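Local atomic coordinates of SnoaL-like domain-containing protein (PDB entry 4H3U), a protein that is of unknown function but adopts a ketosteroid isomerase-like fold of the SnoaL-like family and may take part in trimethylamine metabolism. Residues T114-P119 / S141-Q146; E29-W34 / V87-A92; L49-G54 / R125-E130. All blocks are in the same frame, centred on the assembly; numbering follows the deposited sequence.

Contact 1 (T114-P119 / S141-Q146); sequences TPFAVP and SSVLAQ
Q146, V143 and F116 carry the contact by which the C-terminal helix 140-147 is laid on strand 116-127 of the curved sheet in this ketosteroid isomerase-like fold. Helix and strand run nearly antiparallel, at 160°, and the short axes approach to 7.6 Å, close enough for a side-chain amide to read the strand's backbone directly. Q146 illustrates how one glutamine can clasp a single peptide residue at both of its polar groups. With CG beside its own backbone N and the chain extended beyond it (chi2 -178°), the amide reaches A117: OE1 accepts from A117 N at 2.9 Å, while NE2 donates to A117 O at 3.0 Å. The two bonds differ in approach: A117 N is tilted 34° from the plane of the Q146 amide carbonyl, whereas NE2 stands above the carbonyl plane of A117, not on a lone pair. In the S142 conformer given here, NE2 also donates to S142 OG one helical turn back, a bond that may help to fix the amide's rotation. With an alanine here, A117 N and A117 O would probably lose both of their mates on this side.

The rest of the contact is largely apolar. V143 CG1 sits over the centre of one face of the F116 ring, 3.9 Å from its centroid, in a CH-pi contact. The other branch, V143 CG2, touches both methyls of V118, each at 3.8 Å. Y105 on the adjoining strand 98-109 meets the same phenyl ring edge-to-face. Earlier in the chain, T114 OG1 donates to Q146 O at 2.7 Å, lying in the carbonyl plane on a lone pair.

Contact 2 (E29-W34 / V87-A92); sequences EIVTAW and VTITKA
V31 and W34 look from helix 29-39 onto V87, I89 and A92 of strand 82-95, the helix running at 156° to strand 87-89 with the short axes 9.0 Å apart. No hydrogen bond crosses this interface, which illustrates how a helix can be seated on a sheet by branched methyls and one large ring. V31 spreads its two methyls over the strand: CG1 presses on the end of I89, 3.5 Å from CD1, and both CG1 and CG2 reach A92 CB, at 4.0 Å in the case of CG1. I89 CD1 thereby becomes a shared contact, for it also lies in the plane of the W34 ring, at its edge, 3.9 Å from CZ3. With CG anti to the backbone N (chi1 170°), W34 sends the six-membered end of its indole toward the strand, where CZ3 comes within 3.5 Å of V87 CG1 on an oblique approach.

The strand turns a corner at T90, where T90 and K91 both face E102 in a classic beta bulge, and A92 follows beyond the corner, still against V31. Around this contact W38, from the next turn of the helix, packs edge-to-face on W34 and touches V87. M120 and T122 of strand 116-127 touch W34, while on strand 98-109 V99 touches V31 and I101 touches I89, so helix 29-39 is packed on several strands of the sheet.

Contact 3 (L49-G54 / R125-E130); sequences LFAADG and RTRGEE
The E130 carboxylate lies against A51 where segment 49-54 passes the tip of the hairpin between strands 116-127 and 130-138. This part of the contact is van der Waals in kind: E130 OE2 is 3.6 Å from A51 CA, and E130 OE1 is 3.8 Å from A51 CB. The methyl of A51 is thus set beside charged groups, with the R127 guanidinium also near it, approaching obliquely. A softer polar touch is made by the backbone, where E130 CA points a hydrogen at L49 O over 3.5 Å.

Charge forms the second group. R127 NH1 and E130 OE1 make a salt bridge of 3.5 Å within the hairpin, which probably helps to keep the carboxylate ionised and turned along A51. D53 does not reach the arginine directly; its OD2 stays 4.5 Å from R127 NH2.

Water supplies the remaining links, and the contact is a good example of solvent standing in for direct hydrogen bonds. One water donates to L49 O and, at 2.6 Å, to E129 O, joining two carbonyls. Another accepts from A52 N and donates to E130 OE2. A third, in the plane of the guanidinium at its edge, accepts from R127 NH1 at 2.6 Å and donates to D53 OD2; a fourth donates to D53 OD1 and has only a weak bond from R127 NH2.

Two tight turns frame these bridges. A51 to G54 is a type I turn, closed by G54 N bonding to A51 O, and R127 to E130 is a type II' turn with G128, at positive phi, in its second position. R127 and E130 are doubly bonded through their backbones, the hallmark of a two-residue beta hairpin, here joining strands 116-127 and 130-138.

In the fold
From the N terminus, helix 29-39 opens contact 2, and segment 49-54 opens contact 3 before strand 82-95 closes contact 2 across 52 intervening residues. The two therefore cross, and they also touch in space, I30 and W34 packing on L49. Contact 1 opens later, at 114-119, so it follows contact 2 in series; contact 3 then closes at 125-130, before helix 140-147 completes contact 1, and these two cross as well. Both draw on strand 116-127, yet their centres lie 30 Å apart, on opposite sides of the chain's centre. Together the three tie helix 29-39, segment 49-54 and helix 140-147 to one curved sheet, segment 49-54 at the hairpin tip.

Contact 1 (T114-P119 / S141-Q146)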
ATOM      1  N   THR A 114     -21.956  -1.914   8.360  1.00  6.70           N
ATOM      2  CA  THR A 114     -21.601  -3.134   7.685  1.00  7.06           C
ATOM      3  C   THR A 114     -20.107  -3.452   7.852  1.00  6.74           C
ATOM      4  O   THR A 114     -19.350  -2.544   8.170  1.00  6.91           O
ATOM      5  CB  THR A 114     -21.961  -3.035   6.196  1.00  7.11           C
ATOM      6  OG1 THR A 114     -21.586  -1.753   5.709  1.00  8.05           O
ATOM      7  CG2 THR A 114     -23.435  -3.186   5.940  1.00  7.69           C
ATOM      8  N   PRO A 115     -19.707  -4.697   7.577  1.00  6.42           N
ATOM      9  CA  PRO A 115     -18.290  -5.097   7.619  1.00  6.76           C
ATOM     10  C   PRO A 115     -17.577  -4.679   6.318  1.00  6.65           C
ATOM     11  O   PRO A 115     -18.187  -4.144   5.388  1.00  7.77           O
ATOM     12  CB  PRO A 115     -18.372  -6.609   7.754  1.00  7.33           C
ATOM     13  CG  PRO A 115     -19.619  -6.961   7.000  1.00  7.92           C
ATOM     14  CD  PRO A 115     -20.586  -5.852   7.300  1.00  6.85           C
ATOM     15  N   PHE A 116     -16.277  -4.953   6.290  1.00  7.49           N
ATOM     16  CA  PHE A 116     -15.433  -4.640   5.137  1.00  6.89           C
ATOM     17  C   PHE A 116     -14.411  -5.757   4.890  1.00  7.14           C
ATOM     18  O   PHE A 116     -14.091  -6.530   5.797  1.00  7.81           O
ATOM     19  CB  PHE A 116     -14.663  -3.315   5.383  1.00  7.37           C
ATOM     20  CG  PHE A 116     -13.556  -3.426   6.427  1.00  7.57           C
ATOM     21  CD1 PHE A 116     -12.266  -3.770   6.063  1.00  9.01           C
ATOM     22  CD2 PHE A 116     -13.830  -3.216   7.771  1.00  8.20           C
ATOM     23  CE1 PHE A 116     -11.275  -3.919   7.039  1.00  9.81           C
ATOM     24  CE2 PHE A 116     -12.861  -3.357   8.745  1.00  9.30           C
ATOM     25  CZ  PHE A 116     -11.559  -3.732   8.366  1.00  9.34           C
ATOM     26  N   ALA A 117     -13.887  -5.765   3.679  1.00  7.36           N
ATOM     27  CA  ALA A 117     -12.713  -6.606   3.306  1.00  7.17           C
ATOM     28  C   ALA A 117     -12.010  -5.854   2.186  1.00  8.31           C
ATOM     29  O   ALA A 117     -12.639  -5.514   1.184  1.00  9.07           O
ATOM     30  CB  ALA A 117     -13.091  -8.012   2.915  1.00  9.74           C
ATOM     31  N   VAL A 118     -10.699  -5.601   2.345  1.00  8.23           N
ATOM     32  CA  VAL A 118      -9.943  -4.871   1.342  1.00  8.14           C
ATOM     33  C   VAL A 118      -8.605  -5.556   1.091  1.00  8.17           C
ATOM     34  O   VAL A 118      -8.019  -6.168   1.996  1.00  8.94           O
ATOM     35  CB  VAL A 118      -9.674  -3.418   1.783  1.00  8.68           C
ATOM     36  CG1 VAL A 118     -10.976  -2.603   1.876  1.00 10.63           C
ATOM     37  CG2 VAL A 118      -8.900  -3.309   3.105  1.00  9.63           C
ATOM     38  N   PRO A 119      -8.043  -5.368  -0.109  1.00  8.46           N
ATOM     39  CA  PRO A 119      -6.674  -5.823  -0.338  1.00  8.96           C
ATOM     40  C   PRO A 119      -5.685  -4.951   0.464  1.00  9.37           C
ATOM     41  O   PRO A 119      -5.833  -3.740   0.573  1.00  9.37           O
ATOM     42  CB  PRO A 119      -6.477  -5.642  -1.846  1.00 10.05           C
ATOM     43  CG  PRO A 119      -7.457  -4.578  -2.235  1.00 11.54           C
ATOM     44  CD  PRO A 119      -8.630  -4.760  -1.313  1.00  9.50           C
ATOM     45  N   SER A 141     -10.396   4.596   2.225  1.00  9.99           N
ATOM     46  CA  SER A 141     -11.666   5.034   1.592  1.00 10.80           C
ATOM     47  C   SER A 141     -12.561   3.830   1.353  1.00  9.56           C
ATOM     48  O   SER A 141     -13.766   3.916   1.582  1.00  9.97           O
ATOM     49  CB  SER A 141     -11.318   5.740   0.248  1.00 15.03           C
ATOM     50  OG  SER A 141     -10.682   6.967   0.514  1.00 24.58           O
ATOM     51  N   SER A 142     -11.984   2.762   0.856  0.50  8.87           N
ATOM     52  CA  SER A 142     -12.740   1.551   0.587  0.50  8.90           C
ATOM     53  C   SER A 142     -13.256   0.944   1.892  0.50  8.32           C
ATOM     54  O   SER A 142     -14.392   0.470   1.960  0.50  9.01           O
ATOM     55  CB  SER A 142     -11.940   0.545  -0.232  0.50  8.95           C
ATOM     56  OG  SER A 142     -12.776  -0.578  -0.583  0.50  9.43           O
ATOM     57  N   VAL A 143     -12.423   0.896   2.921  1.00  8.12           N
ATOM     58  CA  VAL A 143     -12.850   0.407   4.230  1.00  7.98           C
ATOM     59  C   VAL A 143     -14.108   1.156   4.702  1.00  7.71           C
ATOM     60  O   VAL A 143     -15.120   0.570   5.088  1.00  8.65           O
ATOM     61  CB  VAL A 143     -11.752   0.536   5.321  1.00  8.30           C
ATOM     62  CG1 VAL A 143     -12.323   0.249   6.726  1.00  8.85           C
ATOM     63  CG2 VAL A 143     -10.592  -0.425   5.013  1.00  8.31           C
ATOM     64  N   LEU A 144     -14.018   2.463   4.708  1.00  8.40           N
ATOM     65  CA  LEU A 144     -15.132   3.284   5.209  1.00  8.19           C
ATOM     66  C   LEU A 144     -16.371   3.140   4.335  1.00  8.38           C
ATOM     67  O   LEU A 144     -17.501   3.054   4.855  1.00  9.57           O
ATOM     68  CB  LEU A 144     -14.717   4.737   5.344  1.00  9.05           C
ATOM     69  CG  LEU A 144     -13.566   4.993   6.319  1.00 11.44           C
ATOM     70  CD1 LEU A 144     -13.168   6.483   6.297  1.00 12.42           C
ATOM     71  CD2 LEU A 144     -13.844   4.478   7.728  1.00 13.05           C
ATOM     72  N   ALA A 145     -16.218   3.189   3.020  1.00  8.58           N
ATOM     73  CA  ALA A 145     -17.363   3.057   2.125  1.00  9.08           C
ATOM     74  C   ALA A 145     -18.054   1.686   2.310  1.00  8.00           C
ATOM     75  O   ALA A 145     -19.279   1.634   2.419  1.00  9.24           O
ATOM     76  CB  ALA A 145     -16.945   3.259   0.673  1.00 10.54           C
ATOM     77  N   GLN A 146     -17.264   0.608   2.341  1.00  7.66           N
ATOM     78  CA  GLN A 146     -17.859  -0.699   2.533  1.00  7.57           C
ATOM     79  C   GLN A 146     -18.636  -0.760   3.846  1.00  7.08           C
ATOM     80  O   GLN A 146     -19.592  -1.527   3.954  1.00  8.42           O
ATOM     81  CB  GLN A 146     -16.799  -1.799   2.487  1.00  8.43           C
ATOM     82  CG  GLN A 146     -16.291  -2.092   1.103  1.00  8.34           C
ATOM     83  CD  GLN A 146     -15.292  -3.221   1.194  1.00  8.09           C
ATOM     84  OE1 GLN A 146     -15.565  -4.278   1.778  1.00  8.07           O
ATOM     85  NE2 GLN A 146     -14.148  -3.048   0.566  1.00 11.32           N
TER

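Contact 2 (E29-W34 / V87-A92)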
ATOM      1  N   GLU A  29       7.189 -18.914   6.314  1.00 11.83           N
ATOM      2  CA  GLU A  29       6.515 -19.187   7.565  1.00 13.05           C
ATOM      3  C   GLU A  29       6.195 -17.890   8.346  1.00  9.99           C
ATOM      4  O   GLU A  29       5.194 -17.852   9.033  1.00 10.61           O
ATOM      5  CB  GLU A  29       7.341 -20.204   8.371  1.00 16.77           C
ATOM      6  CG  GLU A  29       7.420 -21.566   7.639  1.00 16.68           C
ATOM      7  CD  GLU A  29       6.060 -22.279   7.473  1.00 20.64           C
ATOM      8  OE1 GLU A  29       5.257 -22.364   8.441  1.00 26.74           O
ATOM      9  OE2 GLU A  29       5.798 -22.824   6.368  1.00 28.36           O
ATOM     10  N   ILE A  30       7.084 -16.893   8.270  1.00 10.21           N
ATOM     11  CA  ILE A  30       6.857 -15.646   8.986  1.00  9.74           C
ATOM     12  C   ILE A  30       5.562 -14.971   8.521  1.00  8.81           C
ATOM     13  O   ILE A  30       4.864 -14.327   9.320  1.00  8.89           O
ATOM     14  CB  ILE A  30       8.076 -14.688   8.887  1.00 11.33           C
ATOM     15  CG1 ILE A  30       7.940 -13.520   9.858  1.00 12.01           C
ATOM     16  CG2 ILE A  30       8.275 -14.145   7.490  1.00 11.71           C
ATOM     17  CD1 ILE A  30       7.800 -13.889  11.303  1.00 14.81           C
ATOM     18  N   VAL A  31       5.238 -15.124   7.230  1.00  8.20           N
ATOM     19  CA  VAL A  31       4.000 -14.580   6.684  1.00  8.16           C
ATOM     20  C   VAL A  31       2.793 -15.312   7.277  1.00  7.66           C
ATOM     21  O   VAL A  31       1.809 -14.693   7.686  1.00  7.91           O
ATOM     22  CB  VAL A  31       4.011 -14.595   5.185  1.00  8.73           C
ATOM     23  CG1 VAL A  31       2.701 -14.135   4.603  1.00  9.11           C
ATOM     24  CG2 VAL A  31       5.165 -13.710   4.666  1.00  9.08           C
ATOM     25  N   THR A  32       2.859 -16.644   7.291  1.00  7.91           N
ATOM     26  CA  THR A  32       1.770 -17.433   7.866  1.00  8.81           C
ATOM     27  C   THR A  32       1.596 -17.073   9.351  1.00  8.52           C
ATOM     28  O   THR A  32       0.461 -16.939   9.817  1.00  9.04           O
ATOM     29  CB  THR A  32       2.071 -18.925   7.656  1.00  9.72           C
ATOM     30  OG1 THR A  32       2.240 -19.132   6.260  1.00 11.46           O
ATOM     31  CG2 THR A  32       0.997 -19.803   8.223  1.00 10.88           C
ATOM     32  N   ALA A  33       2.697 -16.891  10.080  1.00  7.82           N
ATOM     33  CA  ALA A  33       2.647 -16.555  11.488  1.00  9.26           C
ATOM     34  C   ALA A  33       2.031 -15.175  11.708  1.00  8.51           C
ATOM     35  O   ALA A  33       1.246 -14.954  12.620  1.00  8.83           O
ATOM     36  CB  ALA A  33       4.010 -16.623  12.138  1.00  9.42           C
ATOM     37  N   TRP A  34       2.406 -14.223  10.863  1.00  8.15           N
ATOM     38  CA  TRP A  34       1.877 -12.849  10.928  1.00  8.11           C
ATOM     39  C   TRP A  34       0.356 -12.847  10.700  1.00  7.79           C
ATOM     40  O   TRP A  34      -0.384 -12.209  11.448  1.00  7.93           O
ATOM     41  CB  TRP A  34       2.652 -12.004   9.920  1.00  8.32           C
ATOM     42  CG  TRP A  34       2.117 -10.628   9.646  1.00  7.82           C
ATOM     43  CD1 TRP A  34       2.492  -9.452  10.254  1.00  8.19           C
ATOM     44  CD2 TRP A  34       1.181 -10.256   8.610  1.00  7.61           C
ATOM     45  NE1 TRP A  34       1.810  -8.398   9.692  1.00  8.77           N
ATOM     46  CE2 TRP A  34       1.047  -8.858   8.654  1.00  8.05           C
ATOM     47  CE3 TRP A  34       0.513 -10.955   7.614  1.00  8.24           C
ATOM     48  CZ2 TRP A  34       0.256  -8.170   7.762  1.00  8.97           C
ATOM     49  CZ3 TRP A  34      -0.267 -10.264   6.717  1.00  9.24           C
ATOM     50  CH2 TRP A  34      -0.393  -8.885   6.801  1.00  9.84           C
ATOM     51  N   VAL A  87      -7.044 -11.664   8.534  1.00  9.56           N
ATOM     52  CA  VAL A  87      -6.098 -11.385   7.466  1.00  9.49           C
ATOM     53  C   VAL A  87      -5.766 -12.687   6.756  1.00  9.87           C
ATOM     54  O   VAL A  87      -5.361 -13.623   7.398  1.00 12.00           O
ATOM     55  CB  VAL A  87      -4.801 -10.760   8.013  1.00 10.76           C
ATOM     56  CG1 VAL A  87      -3.761 -10.639   6.931  1.00 13.42           C
ATOM     57  CG2 VAL A  87      -5.094  -9.405   8.648  1.00 11.22           C
ATOM     58  N   THR A  88      -6.047 -12.734   5.446  1.00  9.80           N
ATOM     59  CA  THR A  88      -5.786 -13.922   4.647  1.00 10.24           C
ATOM     60  C   THR A  88      -4.704 -13.580   3.640  1.00  9.86           C
ATOM     61  O   THR A  88      -4.633 -12.483   3.117  1.00 11.70           O
ATOM     62  CB  THR A  88      -7.051 -14.414   3.935  1.00 11.98           C
ATOM     63  OG1 THR A  88      -7.525 -13.416   3.064  1.00 14.21           O
ATOM     64  CG2 THR A  88      -8.126 -14.722   4.917  1.00 15.12           C
ATOM     65  N   ILE A  89      -3.826 -14.532   3.363  1.00  9.98           N
ATOM     66  CA  ILE A  89      -2.747 -14.339   2.428  1.00  9.31           C
ATOM     67  C   ILE A  89      -3.164 -14.701   1.012  1.00  9.20           C
ATOM     68  O   ILE A  89      -3.582 -15.839   0.759  1.00 11.87           O
ATOM     69  CB  ILE A  89      -1.561 -15.219   2.855  1.00  9.93           C
ATOM     70  CG1 ILE A  89      -1.123 -14.914   4.303  1.00 10.50           C
ATOM     71  CG2 ILE A  89      -0.386 -15.047   1.892  1.00 10.79           C
ATOM     72  CD1 ILE A  89      -0.777 -13.453   4.553  1.00 10.85           C
ATOM     73  N   THR A  90      -3.016 -13.758   0.109  1.00  9.63           N
ATOM     74  CA  THR A  90      -3.245 -13.957  -1.311  1.00 11.17           C
ATOM     75  C   THR A  90      -1.985 -14.521  -1.943  1.00 11.02           C
ATOM     76  O   THR A  90      -2.030 -15.562  -2.619  1.00 13.76           O
ATOM     77  CB  THR A  90      -3.660 -12.662  -1.999  1.00 12.92           C
ATOM     78  OG1 THR A  90      -4.796 -12.130  -1.322  1.00 14.00           O
ATOM     79  CG2 THR A  90      -4.019 -12.915  -3.452  1.00 16.52           C
ATOM     80  N   LYS A  91      -0.846 -13.854  -1.719  1.00 10.20           N
ATOM     81  CA  LYS A  91       0.450 -14.346  -2.168  1.00 11.64           C
ATOM     82  C   LYS A  91       1.532 -13.591  -1.423  1.00  9.50           C
ATOM     83  O   LYS A  91       1.263 -12.552  -0.869  1.00 10.88           O
ATOM     84  CB  LYS A  91       0.621 -14.262  -3.676  1.00 15.30           C
ATOM     85  CG  LYS A  91       0.639 -12.867  -4.181  1.00 14.61           C
ATOM     86  CD  LYS A  91       0.810 -12.707  -5.701  1.00 18.91           C
ATOM     87  CE  LYS A  91      -0.366 -13.260  -6.467  1.00 24.24           C
ATOM     88  NZ  LYS A  91      -0.110 -13.098  -7.930  1.00 31.68           N
ATOM     89  N   ALA A  92       2.715 -14.149  -1.366  1.00  9.30           N
ATOM     90  CA  ALA A  92       3.809 -13.492  -0.721  1.00  8.74           C
ATOM     91  C   ALA A  92       5.089 -13.943  -1.378  1.00  8.26           C
ATOM     92  O   ALA A  92       5.151 -15.045  -1.915  1.00 11.12           O
ATOM     93  CB  ALA A  92       3.831 -13.771   0.774  1.00 12.50           C
TER

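Contact 3 (L49-G54 / R125-E130)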
ATOM      1  N   LEU A  49       6.835 -11.656  17.279  1.00  6.71           N
ATOM      2  CA  LEU A  49       7.517 -11.806  16.000  1.00  7.89           C
ATOM      3  C   LEU A  49       8.554 -10.731  15.716  1.00  7.89           C
ATOM      4  O   LEU A  49       9.340 -10.885  14.792  1.00  8.57           O
ATOM      5  CB  LEU A  49       6.487 -11.769  14.863  1.00  7.45           C
ATOM      6  CG  LEU A  49       5.388 -12.820  14.926  1.00  8.51           C
ATOM      7  CD1 LEU A  49       4.384 -12.606  13.816  1.00 10.51           C
ATOM      8  CD2 LEU A  49       5.979 -14.237  14.900  1.00 10.37           C
ATOM      9  N   PHE A  50       8.554  -9.642  16.481  1.00  6.98           N
ATOM     10  CA  PHE A  50       9.352  -8.467  16.206  1.00  7.31           C
ATOM     11  C   PHE A  50      10.581  -8.304  17.079  1.00  7.80           C
ATOM     12  O   PHE A  50      10.640  -8.682  18.237  1.00  8.36           O
ATOM     13  CB  PHE A  50       8.473  -7.200  16.381  1.00  7.85           C
ATOM     14  CG  PHE A  50       7.477  -7.025  15.266  1.00  7.82           C
ATOM     15  CD1 PHE A  50       7.714  -6.133  14.233  1.00  7.62           C
ATOM     16  CD2 PHE A  50       6.301  -7.774  15.244  1.00  8.06           C
ATOM     17  CE1 PHE A  50       6.824  -6.001  13.199  1.00  7.65           C
ATOM     18  CE2 PHE A  50       5.425  -7.654  14.184  1.00  7.61           C
ATOM     19  CZ  PHE A  50       5.693  -6.774  13.163  1.00  8.05           C
ATOM     20  N   ALA A  51      11.607  -7.701  16.455  1.00  8.68           N
ATOM     21  CA  ALA A  51      12.821  -7.322  17.132  1.00  9.44           C
ATOM     22  C   ALA A  51      12.522  -6.343  18.250  1.00  8.97           C
ATOM     23  O   ALA A  51      11.502  -5.634  18.231  1.00  9.68           O
ATOM     24  CB  ALA A  51      13.806  -6.695  16.155  1.00 10.47           C
ATOM     25  N   ALA A  52      13.465  -6.182  19.177  1.00 10.05           N
ATOM     26  CA  ALA A  52      13.270  -5.322  20.305  1.00 11.18           C
ATOM     27  C   ALA A  52      13.020  -3.881  19.896  1.00 10.66           C
ATOM     28  O   ALA A  52      12.260  -3.169  20.562  1.00 11.73           O
ATOM     29  CB  ALA A  52      14.453  -5.393  21.249  1.00 13.19           C
ATOM     30  N   ASP A  53      13.680  -3.458  18.818  1.00  9.82           N
ATOM     31  CA  ASP A  53      13.539  -2.139  18.241  1.00 11.10           C
ATOM     32  C   ASP A  53      12.777  -2.166  16.923  1.00 10.31           C
ATOM     33  O   ASP A  53      12.865  -1.255  16.113  1.00 11.49           O
ATOM     34  CB  ASP A  53      14.933  -1.478  18.067  1.00 15.08           C
ATOM     35  CG  ASP A  53      15.893  -2.297  17.206  1.00 18.82           C
ATOM     36  OD1 ASP A  53      16.979  -1.743  16.933  1.00 29.20           O
ATOM     37  OD2 ASP A  53      15.584  -3.459  16.808  1.00 19.16           O
ATOM     38  N   GLY A  54      12.019  -3.220  16.701  1.00  9.43           N
ATOM     39  CA  GLY A  54      11.233  -3.343  15.497  1.00  8.65           C
ATOM     40  C   GLY A  54      10.155  -2.273  15.403  1.00  7.98           C
ATOM     41  O   GLY A  54       9.609  -1.845  16.408  1.00  9.52           O
ATOM     42  N   ARG A 125      10.653  -6.262   6.616  1.00  8.91           N
ATOM     43  CA  ARG A 125      12.083  -6.504   6.620  1.00  8.80           C
ATOM     44  C   ARG A 125      12.337  -7.454   7.773  1.00  9.23           C
ATOM     45  O   ARG A 125      11.794  -7.278   8.857  1.00  9.27           O
ATOM     46  CB  ARG A 125      12.883  -5.256   6.766  1.00 10.29           C
ATOM     47  CG  ARG A 125      14.362  -5.483   6.546  1.00 19.75           C
ATOM     48  CD  ARG A 125      15.157  -4.181   6.552  1.00 25.28           C
ATOM     49  NE  ARG A 125      14.539  -3.296   5.570  1.00 38.19           N
ATOM     50  CZ  ARG A 125      13.760  -2.241   5.820  1.00 45.92           C
ATOM     51  NH1 ARG A 125      13.208  -1.627   4.788  1.00 34.29           N
ATOM     52  NH2 ARG A 125      13.535  -1.786   7.056  1.00 53.58           N
ATOM     53  N   THR A 126      13.157  -8.471   7.526  1.00 10.25           N
ATOM     54  CA  THR A 126      13.408  -9.541   8.528  1.00  9.76           C
ATOM     55  C   THR A 126      14.899  -9.711   8.800  1.00 12.28           C
ATOM     56  O   THR A 126      15.766  -9.241   8.048  1.00 13.46           O
ATOM     57  CB  THR A 126      12.891 -10.901   8.036  1.00 12.87           C
ATOM     58  OG1 THR A 126      13.608 -11.296   6.848  1.00 15.08           O
ATOM     59  CG2 THR A 126      11.395 -10.796   7.769  1.00 14.25           C
ATOM     60  N   ARG A 127      15.168 -10.413   9.892  1.00 13.26           N
ATOM     61  CA  ARG A 127      16.526 -10.794  10.314  1.00 13.36           C
ATOM     62  C   ARG A 127      16.316 -12.213  10.855  1.00 14.34           C
ATOM     63  O   ARG A 127      15.849 -12.409  11.983  1.00 14.99           O
ATOM     64  CB  ARG A 127      17.065  -9.837  11.371  1.00 20.47           C
ATOM     65  CG  ARG A 127      18.486 -10.102  11.880  1.00 26.19           C
ATOM     66  CD  ARG A 127      18.677  -9.363  13.210  1.00 33.93           C
ATOM     67  NE  ARG A 127      18.507  -7.916  13.078  1.00 40.73           N
ATOM     68  CZ  ARG A 127      18.149  -7.084  14.062  1.00 34.44           C
ATOM     69  NH1 ARG A 127      17.770  -7.545  15.252  1.00 47.12           N
ATOM     70  NH2 ARG A 127      18.037  -5.784  13.813  1.00 40.71           N
ATOM     71  N   GLY A 128      16.623 -13.221  10.043  1.00 17.82           N
ATOM     72  CA  GLY A 128      16.313 -14.588  10.428  1.00 16.75           C
ATOM     73  C   GLY A 128      14.800 -14.657  10.471  1.00 19.97           C
ATOM     74  O   GLY A 128      14.146 -14.184   9.520  1.00 21.13           O
ATOM     75  N   GLU A 129      14.245 -15.185  11.578  1.00 17.26           N
ATOM     76  CA  GLU A 129      12.817 -15.240  11.783  1.00 20.84           C
ATOM     77  C   GLU A 129      12.189 -13.930  12.295  1.00 16.93           C
ATOM     78  O   GLU A 129      11.001 -13.756  12.096  1.00 18.30           O
ATOM     79  CB  GLU A 129      12.462 -16.300  12.809  1.00 21.51           C
ATOM     80  CG  GLU A 129      12.876 -17.716  12.462  1.00 20.11           C
ATOM     81  CD  GLU A 129      11.930 -18.702  13.101  1.00 15.04           C
ATOM     82  OE1 GLU A 129      10.778 -18.318  13.249  1.00 16.32           O
ATOM     83  OE2 GLU A 129      12.267 -19.879  13.340  1.00 12.50           O
ATOM     84  N   GLU A 130      12.971 -13.006  12.877  1.00 11.31           N
ATOM     85  CA  GLU A 130      12.437 -11.745  13.455  1.00 11.93           C
ATOM     86  C   GLU A 130      12.124 -10.702  12.399  1.00  8.60           C
ATOM     87  O   GLU A 130      12.842 -10.510  11.442  1.00 11.85           O
ATOM     88  CB  GLU A 130      13.480 -11.038  14.351  1.00 14.93           C
ATOM     89  CG  GLU A 130      13.906 -11.730  15.620  1.00 18.96           C
ATOM     90  CD  GLU A 130      14.533 -10.740  16.584  1.00 17.05           C
ATOM     91  OE1 GLU A 130      15.556 -10.114  16.290  1.00 23.42           O
ATOM     92  OE2 GLU A 130      14.013 -10.633  17.685  1.00 15.99           O
TER
HETATM   93  O   HOH W   1       9.702 -13.881  14.386  1.00 25.29           O
HETATM   94  O   HOH W   2      15.656  -8.191  18.786  0.50 16.11           O
HETATM   95  O   HOH W   3      17.302  -5.384  16.668  1.00 49.49           O
HETATM   96  O   HOH W   4      18.246  -2.704  14.903  1.00 78.09           O